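Local coordinates for ABC transporter, solute-binding protein (Staphylococcus aureus, PDB 6LKH) that binds glucose 6-phosphate as the solute-binding protein of an ABC transporter family and here forms an assembly with the sensor kinase HptS, at residues A[1-6]-A[25-30]; A[97-102]-A[204-209]; A[147-152]-A[280-285]. One frame throughout, in Å; residues are numbered along the deposited sequence.

Overall arrangement
Contact 1 and contact 2 lie on opposite sides of the chain's centre, their own centres about 33 Å apart, yet both belong to one large mixed sheet. Contact 1 closes the unit made of strand 2-7, helix 11-25 and strand 28-33, and is complete before contact 2 opens with strand 92-105, whose Met98 borders the bound glucose 6-phosphate. Contact 3 fastens the end of helix 138-151 to the loop leading into helix 286-292. Its centre is about 16 Å from that of contact 2, and their segments alternate along the chain: 97-102, 147-152, 204-209, 280-285. Met150 packs on Glu209, so the two meet directly. Contact 1 stands apart, consistent with two lobes closing on the sugar phosphate between them.

Contact 1: residues A[1-6]-A[25-30]; sequences NVLTVY and EHVKIE
Leu3 N gives a 2.7 Å hydrogen bond to Lys28 O, almost dead straight at 178°. The carbonyl of Leu3 is answered by Glu30 N, its N to Leu3 O distance 3.0 Å, so Leu3 straddles Ile29 as a residue of a parallel pair should. Val5 N then reaches Glu30 O at 2.7 Å. The two strands belong to a right-handed beta-alpha-beta crossover: helix 11-25 links strand 2-7 to strand 28-33, and its Leu18 and Phe21 pack on Ile29. Leu3 and Ile29 share that face, and Val27 packs in beside them; Leu3 CB lies 3.8 Å from Val27 CG1. Farther along, Val5 CG2 touches Ile29 CG2 at 3.9 Å. Val2 and Glu30 meet on the other face. Glu30 CG stands anti to its own carbonyl carbon (chi1 -71°) and the chain runs on extended, crossing Val2 at about a right angle. Val2 CG1 therefore rests against the shaft of the acid, 3.4 Å from Glu30 CG, with the carboxylate carbon close behind. At the outer edge of strand 28-33, Glu22 of the helix accepts a bond from Ile29 N, while Arg15 donates to Ile29 O.

Contact 2: residues A[97-102]-A[204-209]; sequences LMPTVI and IVYPIE. With G6P (6-O-phosphono-alpha-D-glucopyranose), chain E.
Ile102 and Val205 form an antiparallel hydrogen-bonded pair, Ile102 N to Val205 O at 2.8 Å and Val205 N to Ile102 O at 2.7 Å, after which the chain of 204-209 swings away, so that the touching parts run about 95° apart end to end. Beside this pair the side chains mesh. Val101 CG1 stands anti to its carbonyl carbon (chi1 -59°), which sets it against both Ile204 and Tyr206: it is 3.8 Å from Ile204 CG2 and 3.6 Å from Tyr206 CE2. The valine runs alongside the tyrosine, both heading in one direction. Tyr206 starts out leading away from residues 97-102, yet its ring returns to them; Pro99 CB meets the ring edge in plane, 3.8 Å from Tyr206 CE2. The phenol oxygen is hydrogen-bonded to Glu189 OE2, and the backbone of that same glutamate pairs with the backbone of Pro99. On the other flank Ile102 CD1 reaches Pro207 CB at 4.1 Å, the two side chains meeting at a slant. Thr100 points away from 204-209 and bonds through OG1 to Met212 O, and its side chain touches Asn214, a residue of the glucose 6-phosphate site. Two residues earlier, Met98 CB comes within 3.6 Å of O2 of the bound glucose 6-phosphate. A long strand bordered by strands 184-188, 202-205 and 213-221, and passing from the ligand cleft into the body of a lobe, is consistent with a hinge strand of the type II periplasmic binding protein fold, in which such strands join the two lobes.

Contact 3: residues A[147-152]-A[280-285]; sequences IYSMHH and KLPDIP
Tyr148 presents the edge of its ring to Pro282: Pro282 CG sits near the ring plane, 3.6 Å from Tyr148 CD2, and the ring and the proline pass one another head to tail. Phe289 of helix 286-292 meets the same tyrosine edge-to-face, which carries the contact into the C-terminal helix. One face of the His152 ring lies over Ser149 CA, 4.2 Å from the plane and above its centre. His152 CE1 comes within 4.0 Å of Lys280 CE. Ser149 puts its hydroxyl between the backbone N and the carbonyl carbon (chi1 85°), where OG bonds to Ala146 O of its own helix and CB is left to face the proline, 3.5 Å from Pro282 CD. Lys280 comes in across the C-terminal part of helix 138-151, its chain kinked at chi3 (69°), which turns NZ to the helix carbonyls. There NZ donates to Met150 O at 2.9 Å, tilted 29° from the carbonyl plane, and lies 3.1 Å from Ser149 O. A lysine set against backbone carbonyls at the C-terminal end of a helix should be favoured by the partial negative charge gathered there. His152 ND1 stands 5.3 Å from Lys280 NZ, and the ammonium may slightly disfavour protonation of this exposed imidazole.

Contact 1: residues A[1-6]-A[25-30]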
loop_
_atom_site.group_PDB
_atom_site.type_symbol
_atom_site.label_atom_id
_atom_site.label_comp_id
_atom_site.label_asym_id
_atom_site.label_seq_id
_atom_site.Cartn_x
_atom_site.Cartn_y
_atom_site.Cartn_z
ATOM N N ASN A 1 -36.300 -7.825 -12.924
ATOM C CA ASN A 1 -34.937 -7.948 -13.433
ATOM C C ASN A 1 -33.981 -7.030 -12.687
ATOM O O ASN A 1 -32.846 -7.403 -12.391
ATOM C CB ASN A 1 -34.888 -7.623 -14.927
ATOM C CG ASN A 1 -35.558 -8.681 -15.773
ATOM O OD1 ASN A 1 -35.704 -9.827 -15.353
ATOM N ND2 ASN A 1 -35.962 -8.304 -16.978
ATOM N N VAL A 2 -34.447 -5.825 -12.392
ATOM C CA VAL A 2 -33.596 -4.776 -11.844
ATOM C C VAL A 2 -33.534 -4.909 -10.331
ATOM O O VAL A 2 -34.551 -5.124 -9.660
ATOM C CB VAL A 2 -34.100 -3.381 -12.259
ATOM C CG1 VAL A 2 -33.240 -2.282 -11.622
ATOM C CG2 VAL A 2 -34.092 -3.247 -13.775
ATOM N N LEU A 3 -32.327 -4.770 -9.799
ATOM C CA LEU A 3 -32.070 -4.815 -8.367
ATOM C C LEU A 3 -31.870 -3.381 -7.894
ATOM O O LEU A 3 -30.856 -2.753 -8.212
ATOM C CB LEU A 3 -30.844 -5.677 -8.080
ATOM C CG LEU A 3 -30.674 -6.278 -6.685
ATOM C CD1 LEU A 3 -29.506 -7.246 -6.703
ATOM C CD2 LEU A 3 -30.458 -5.204 -5.630
ATOM N N THR A 4 -32.829 -2.861 -7.137
ATOM C CA THR A 4 -32.824 -1.458 -6.745
ATOM C C THR A 4 -32.191 -1.304 -5.371
ATOM O O THR A 4 -32.423 -2.116 -4.469
ATOM C CB THR A 4 -34.242 -0.889 -6.745
ATOM O OG1 THR A 4 -34.848 -1.131 -8.020
ATOM C CG2 THR A 4 -34.220 0.608 -6.481
ATOM N N VAL A 5 -31.384 -0.257 -5.222
ATOM C CA VAL A 5 -30.614 -0.013 -4.010
ATOM C C VAL A 5 -30.816 1.435 -3.597
ATOM O O VAL A 5 -30.612 2.349 -4.403
ATOM C CB VAL A 5 -29.114 -0.305 -4.219
ATOM C CG1 VAL A 5 -28.308 0.082 -2.984
ATOM C CG2 VAL A 5 -28.896 -1.774 -4.563
ATOM N N TYR A 6 -31.212 1.645 -2.344
ATOM C CA TYR A 6 -31.226 2.977 -1.755
ATOM C C TYR A 6 -29.874 3.230 -1.108
ATOM O O TYR A 6 -29.368 2.381 -0.371
ATOM C CB TYR A 6 -32.323 3.117 -0.700
ATOM C CG TYR A 6 -33.713 2.746 -1.152
ATOM C CD1 TYR A 6 -34.154 1.433 -1.091
ATOM C CD2 TYR A 6 -34.598 3.711 -1.607
ATOM C CE1 TYR A 6 -35.433 1.088 -1.490
ATOM C CE2 TYR A 6 -35.879 3.377 -2.006
ATOM C CZ TYR A 6 -36.293 2.062 -1.946
ATOM O OH TYR A 6 -37.567 1.724 -2.346
ATOM N N GLU A 25 -22.540 -11.026 -11.577
ATOM C CA GLU A 25 -23.759 -11.788 -11.361
ATOM C C GLU A 25 -24.808 -11.546 -12.437
ATOM O O GLU A 25 -25.923 -12.071 -12.325
ATOM C CB GLU A 25 -24.352 -11.452 -9.986
ATOM C CG GLU A 25 -23.360 -11.584 -8.838
ATOM C CD GLU A 25 -22.889 -13.010 -8.616
ATOM O OE1 GLU A 25 -23.617 -13.948 -9.006
ATOM O OE2 GLU A 25 -21.790 -13.193 -8.047
ATOM N N HIS A 26 -24.490 -10.768 -13.471
ATOM C CA HIS A 26 -25.400 -10.552 -14.593
ATOM C C HIS A 26 -26.726 -9.967 -14.113
ATOM O O HIS A 26 -27.808 -10.489 -14.392
ATOM C CB HIS A 26 -25.606 -11.856 -15.367
ATOM C CG HIS A 26 -24.324 -12.532 -15.740
ATOM N ND1 HIS A 26 -23.525 -12.090 -16.773
ATOM C CD2 HIS A 26 -23.687 -13.598 -15.201
ATOM C CE1 HIS A 26 -22.459 -12.864 -16.866
ATOM N NE2 HIS A 26 -22.532 -13.788 -15.924
ATOM N N VAL A 27 -26.626 -8.861 -13.380
ATOM C CA VAL A 27 -27.778 -8.165 -12.829
ATOM C C VAL A 27 -27.651 -6.687 -13.159
ATOM O O VAL A 27 -26.546 -6.153 -13.296
ATOM C CB VAL A 27 -27.890 -8.358 -11.301
ATOM C CG1 VAL A 27 -29.186 -7.761 -10.780
ATOM C CG2 VAL A 27 -27.794 -9.825 -10.943
ATOM N N LYS A 28 -28.796 -6.027 -13.280
ATOM C CA LYS A 28 -28.862 -4.579 -13.420
ATOM C C LYS A 28 -29.194 -3.986 -12.053
ATOM O O LYS A 28 -30.191 -4.377 -11.433
ATOM C CB LYS A 28 -29.915 -4.190 -14.459
ATOM C CG LYS A 28 -29.981 -2.710 -14.773
ATOM C CD LYS A 28 -28.824 -2.268 -15.651
ATOM C CE LYS A 28 -28.184 -0.993 -15.132
ATOM N NZ LYS A 28 -27.037 -1.300 -14.240
ATOM N N ILE A 29 -28.357 -3.064 -11.578
ATOM C CA ILE A 29 -28.544 -2.425 -10.277
ATOM C C ILE A 29 -28.857 -0.951 -10.498
ATOM O O ILE A 29 -28.086 -0.232 -11.146
ATOM C CB ILE A 29 -27.313 -2.601 -9.371
ATOM C CG1 ILE A 29 -27.245 -4.044 -8.860
ATOM C CG2 ILE A 29 -27.355 -1.624 -8.184
ATOM C CD1 ILE A 29 -26.001 -4.364 -8.060
ATOM N N GLU A 30 -29.986 -0.504 -9.958
ATOM C CA GLU A 30 -30.353 0.904 -9.953
ATOM C C GLU A 30 -30.188 1.467 -8.550
ATOM O O GLU A 30 -30.537 0.815 -7.562
ATOM C CB GLU A 30 -31.793 1.113 -10.419
ATOM C CG GLU A 30 -32.000 0.875 -11.895
ATOM C CD GLU A 30 -33.412 1.202 -12.337
ATOM O OE1 GLU A 30 -34.196 1.700 -11.498
ATOM O OE2 GLU A 30 -33.740 0.961 -13.518
#

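Contact 2: residues A[97-102]-A[204-209]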
loop_
_atom_site.group_PDB
_atom_site.type_symbol
_atom_site.label_atom_id
_atom_site.label_comp_id
_atom_site.label_asym_id
_atom_site.label_seq_id
_atom_site.Cartn_x
_atom_site.Cartn_y
_atom_site.Cartn_z
ATOM N N LEU A 97 -16.758 1.902 8.347
ATOM C CA LEU A 97 -16.501 2.890 9.385
ATOM C C LEU A 97 -16.207 4.224 8.713
ATOM O O LEU A 97 -15.332 4.305 7.844
ATOM C CB LEU A 97 -15.322 2.477 10.268
ATOM C CG LEU A 97 -15.321 1.031 10.768
ATOM C CD1 LEU A 97 -14.009 0.720 11.473
ATOM C CD2 LEU A 97 -16.496 0.783 11.694
ATOM N N MET A 98 -16.931 5.262 9.113
ATOM C CA MET A 98 -16.837 6.575 8.475
ATOM C C MET A 98 -16.696 7.651 9.540
ATOM O O MET A 98 -17.686 7.964 10.233
ATOM C CB MET A 98 -18.063 6.849 7.608
ATOM C CG MET A 98 -17.979 8.147 6.814
ATOM S SD MET A 98 -16.772 8.073 5.476
ATOM C CE MET A 98 -17.655 7.006 4.336
ATOM N N PRO A 99 -15.514 8.238 9.714
ATOM C CA PRO A 99 -15.405 9.397 10.603
ATOM C C PRO A 99 -16.248 10.564 10.105
ATOM O O PRO A 99 -16.382 10.791 8.899
ATOM C CB PRO A 99 -13.908 9.727 10.571
ATOM C CG PRO A 99 -13.251 8.436 10.241
ATOM C CD PRO A 99 -14.193 7.728 9.310
ATOM N N THR A 100 -16.850 11.281 11.051
ATOM C CA THR A 100 -17.397 12.605 10.788
ATOM C C THR A 100 -16.332 13.639 11.114
ATOM O O THR A 100 -15.615 13.514 12.110
ATOM C CB THR A 100 -18.652 12.870 11.622
ATOM O OG1 THR A 100 -18.320 12.832 13.015
ATOM C CG2 THR A 100 -19.726 11.835 11.321
ATOM N N VAL A 101 -16.230 14.664 10.270
ATOM C CA VAL A 101 -15.111 15.592 10.336
ATOM C C VAL A 101 -15.605 17.024 10.206
ATOM O O VAL A 101 -16.728 17.287 9.773
ATOM C CB VAL A 101 -14.068 15.298 9.235
ATOM C CG1 VAL A 101 -13.533 13.887 9.381
ATOM C CG2 VAL A 101 -14.676 15.490 7.853
ATOM N N ILE A 102 -14.736 17.948 10.604
ATOM C CA ILE A 102 -14.858 19.358 10.266
ATOM C C ILE A 102 -13.938 19.623 9.085
ATOM O O ILE A 102 -12.758 19.252 9.111
ATOM C CB ILE A 102 -14.487 20.256 11.459
ATOM C CG1 ILE A 102 -15.379 19.941 12.664
ATOM C CG2 ILE A 102 -14.605 21.729 11.069
ATOM C CD1 ILE A 102 -14.933 20.594 13.954
ATOM N N ILE A 204 -8.902 18.697 6.591
ATOM C CA ILE A 204 -9.778 17.786 7.320
ATOM C C ILE A 204 -9.382 17.830 8.788
ATOM O O ILE A 204 -8.226 17.562 9.135
ATOM C CB ILE A 204 -9.695 16.355 6.764
ATOM C CG1 ILE A 204 -10.095 16.346 5.285
ATOM C CG2 ILE A 204 -10.596 15.421 7.570
ATOM C CD1 ILE A 204 -9.983 14.988 4.602
ATOM N N VAL A 205 -10.342 18.168 9.647
ATOM C CA VAL A 205 -10.121 18.295 11.083
ATOM C C VAL A 205 -10.985 17.264 11.793
ATOM O O VAL A 205 -12.200 17.205 11.570
ATOM C CB VAL A 205 -10.449 19.715 11.581
ATOM C CG1 VAL A 205 -10.300 19.805 13.092
ATOM C CG2 VAL A 205 -9.557 20.733 10.906
ATOM N N TYR A 206 -10.355 16.455 12.646
ATOM C CA TYR A 206 -11.066 15.521 13.506
ATOM C C TYR A 206 -11.229 16.162 14.877
ATOM O O TYR A 206 -10.225 16.336 15.584
ATOM C CB TYR A 206 -10.298 14.203 13.617
ATOM C CG TYR A 206 -10.078 13.511 12.293
ATOM C CD1 TYR A 206 -8.970 13.803 11.512
ATOM C CD2 TYR A 206 -10.980 12.569 11.823
ATOM C CE1 TYR A 206 -8.764 13.174 10.303
ATOM C CE2 TYR A 206 -10.784 11.937 10.615
ATOM C CZ TYR A 206 -9.676 12.241 9.859
ATOM O OH TYR A 206 -9.485 11.608 8.654
ATOM N N PRO A 207 -12.441 16.527 15.299
ATOM C CA PRO A 207 -12.578 17.363 16.505
ATOM C C PRO A 207 -11.973 16.709 17.744
ATOM O O PRO A 207 -12.274 15.561 18.077
ATOM C CB PRO A 207 -14.098 17.548 16.636
ATOM C CG PRO A 207 -14.705 16.425 15.849
ATOM C CD PRO A 207 -13.749 16.174 14.718
ATOM N N ILE A 208 -11.114 17.473 18.432
ATOM C CA ILE A 208 -10.396 16.970 19.601
ATOM C C ILE A 208 -11.358 16.636 20.732
ATOM O O ILE A 208 -11.172 15.640 21.444
ATOM C CB ILE A 208 -9.326 17.978 20.073
ATOM C CG1 ILE A 208 -9.833 19.432 19.995
ATOM C CG2 ILE A 208 -8.033 17.751 19.311
ATOM C CD1 ILE A 208 -8.812 20.474 20.423
ATOM N N GLU A 209 -12.382 17.468 20.941
ATOM C CA GLU A 209 -13.311 17.214 22.038
ATOM C C GLU A 209 -13.940 15.834 21.933
ATOM O O GLU A 209 -14.413 15.299 22.943
ATOM C CB GLU A 209 -14.412 18.280 22.083
ATOM C CG GLU A 209 -13.912 19.720 22.068
ATOM C CD GLU A 209 -13.884 20.325 20.675
ATOM O OE1 GLU A 209 -14.137 19.590 19.698
ATOM O OE2 GLU A 209 -13.614 21.539 20.555
HETATM C C1 G6P E . -22.465 7.671 4.779
HETATM C C2 G6P E . -21.757 8.283 6.013
HETATM C C3 G6P E . -22.501 9.399 6.628
HETATM C C4 G6P E . -22.884 10.379 5.613
HETATM C C5 G6P E . -23.821 9.743 4.594
HETATM C C6 G6P E . -24.225 10.790 3.612
HETATM O O1 G6P E . -23.387 6.723 5.215
HETATM O O2 G6P E . -21.579 7.270 7.019
HETATM O O3 G6P E . -21.627 10.060 7.646
HETATM O O4 G6P E . -23.548 11.484 6.264
HETATM O O5 G6P E . -23.163 8.618 3.893
HETATM O O6 G6P E . -25.631 10.740 3.506
HETATM P P G6P E . -26.575 11.946 4.223
HETATM O O1P G6P E . -26.884 13.021 3.197
HETATM O O2P G6P E . -25.813 12.560 5.407
HETATM O O3P G6P E . -27.828 11.356 4.729
#

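Contact 3: residues A[147-152]-A[280-285]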
loop_
_atom_site.group_PDB
_atom_site.type_symbol
_atom_site.label_atom_id
_atom_site.label_comp_id
_atom_site.label_asym_id
_atom_site.label_seq_id
_atom_site.Cartn_x
_atom_site.Cartn_y
_atom_site.Cartn_z
ATOM N N ILE A 147 -21.617 17.256 19.172
ATOM C CA ILE A 147 -21.648 18.543 19.863
ATOM C C ILE A 147 -22.284 18.387 21.235
ATOM O O ILE A 147 -21.808 18.951 22.229
ATOM C CB ILE A 147 -22.396 19.590 19.016
ATOM C CG1 ILE A 147 -21.559 19.979 17.796
ATOM C CG2 ILE A 147 -22.746 20.825 19.866
ATOM C CD1 ILE A 147 -22.309 20.819 16.777
ATOM N N TYR A 148 -23.357 17.608 21.295
ATOM C CA TYR A 148 -24.053 17.380 22.550
ATOM C C TYR A 148 -23.176 16.609 23.531
ATOM O O TYR A 148 -23.239 16.841 24.739
ATOM C CB TYR A 148 -25.354 16.613 22.306
ATOM C CG TYR A 148 -26.013 16.111 23.571
ATOM C CD1 TYR A 148 -26.541 16.997 24.501
ATOM C CD2 TYR A 148 -26.108 14.751 23.836
ATOM C CE1 TYR A 148 -27.144 16.543 25.659
ATOM C CE2 TYR A 148 -26.709 14.288 24.990
ATOM C CZ TYR A 148 -27.226 15.188 25.898
ATOM O OH TYR A 148 -27.825 14.731 27.050
ATOM N N SER A 149 -22.367 15.686 23.018
ATOM C CA SER A 149 -21.593 14.811 23.888
ATOM C C SER A 149 -20.364 15.491 24.475
ATOM O O SER A 149 -19.749 14.926 25.384
ATOM C CB SER A 149 -21.165 13.555 23.129
ATOM O OG SER A 149 -19.968 13.781 22.415
ATOM N N MET A 150 -19.982 16.666 23.976
ATOM C CA MET A 150 -18.848 17.395 24.535
ATOM C C MET A 150 -18.980 17.545 26.043
ATOM O O MET A 150 -18.175 17.002 26.806
ATOM C CB MET A 150 -18.721 18.778 23.898
ATOM C CG MET A 150 -17.881 18.810 22.645
ATOM S SD MET A 150 -17.301 20.469 22.272
ATOM C CE MET A 150 -18.856 21.349 22.132
ATOM N N HIS A 151 -19.994 18.297 26.476
ATOM C CA HIS A 151 -20.284 18.463 27.894
ATOM C C HIS A 151 -21.735 18.112 28.203
ATOM O O HIS A 151 -22.251 18.504 29.254
ATOM C CB HIS A 151 -19.993 19.891 28.363
ATOM C CG HIS A 151 -18.826 20.539 27.686
ATOM N ND1 HIS A 151 -18.983 21.483 26.693
ATOM C CD2 HIS A 151 -17.490 20.409 27.872
ATOM C CE1 HIS A 151 -17.795 21.892 26.284
ATOM N NE2 HIS A 151 -16.871 21.255 26.983
ATOM N N HIS A 152 -22.405 17.396 27.306
ATOM C CA HIS A 152 -23.799 17.017 27.497
ATOM C C HIS A 152 -24.640 18.238 27.877
ATOM O O HIS A 152 -25.306 18.276 28.915
ATOM C CB HIS A 152 -23.906 15.909 28.545
ATOM C CG HIS A 152 -23.208 14.641 28.158
ATOM N ND1 HIS A 152 -21.883 14.398 28.452
ATOM C CD2 HIS A 152 -23.651 13.545 27.497
ATOM C CE1 HIS A 152 -21.541 13.207 27.991
ATOM N NE2 HIS A 152 -22.596 12.669 27.407
ATOM N N LYS A 280 -18.817 7.691 26.574
ATOM C CA LYS A 280 -19.425 9.013 26.478
ATOM C C LYS A 280 -20.408 9.144 25.323
ATOM O O LYS A 280 -20.894 10.254 25.075
ATOM C CB LYS A 280 -18.340 10.085 26.331
ATOM C CG LYS A 280 -17.951 10.772 27.632
ATOM C CD LYS A 280 -17.041 11.975 27.390
ATOM C CE LYS A 280 -17.778 13.118 26.697
ATOM N NZ LYS A 280 -16.936 14.341 26.555
ATOM N N LEU A 281 -20.755 8.053 24.732
ATOM C CA LEU A 281 -21.616 8.132 23.622
ATOM C C LEU A 281 -23.077 8.238 23.949
ATOM O O LEU A 281 -23.692 7.299 24.328
ATOM C CB LEU A 281 -21.361 6.946 22.711
ATOM C CG LEU A 281 -20.612 7.137 21.410
ATOM C CD1 LEU A 281 -21.011 6.109 20.376
ATOM C CD2 LEU A 281 -20.788 8.531 20.856
ATOM N N PRO A 282 -23.646 9.476 23.650
ATOM C CA PRO A 282 -25.057 9.613 24.007
ATOM C C PRO A 282 -26.020 8.504 23.708
ATOM O O PRO A 282 -25.871 7.887 22.729
ATOM C CB PRO A 282 -25.490 10.727 23.128
ATOM C CG PRO A 282 -24.428 11.640 23.206
ATOM C CD PRO A 282 -23.264 10.818 22.993
ATOM N N ASP A 283 -27.034 8.348 24.532
ATOM C CA ASP A 283 -27.936 7.220 24.534
ATOM C C ASP A 283 -29.218 7.422 23.851
ATOM O O ASP A 283 -29.673 6.587 23.161
ATOM C CB ASP A 283 -28.322 6.924 25.955
ATOM C CG ASP A 283 -28.932 5.559 26.119
ATOM O OD1 ASP A 283 -29.688 5.100 25.228
ATOM O OD2 ASP A 283 -28.649 4.937 27.160
ATOM N N ILE A 284 -29.823 8.533 24.108
ATOM C CA ILE A 284 -31.118 8.810 23.622
ATOM C C ILE A 284 -31.312 8.500 22.173
ATOM O O ILE A 284 -30.596 8.886 21.331
ATOM C CB ILE A 284 -31.605 10.199 24.054
ATOM C CG1 ILE A 284 -32.809 10.637 23.270
ATOM C CG2 ILE A 284 -30.554 11.245 24.058
ATOM C CD1 ILE A 284 -33.254 12.021 23.544
ATOM N N PRO A 285 -32.458 7.739 21.948
ATOM C CA PRO A 285 -32.778 7.515 20.538
ATOM C C PRO A 285 -33.135 8.664 19.643
ATOM O O PRO A 285 -33.478 9.734 20.049
ATOM C CB PRO A 285 -33.940 6.549 20.583
ATOM C CG PRO A 285 -34.565 6.766 21.817
ATOM C CD PRO A 285 -33.440 6.849 22.729
#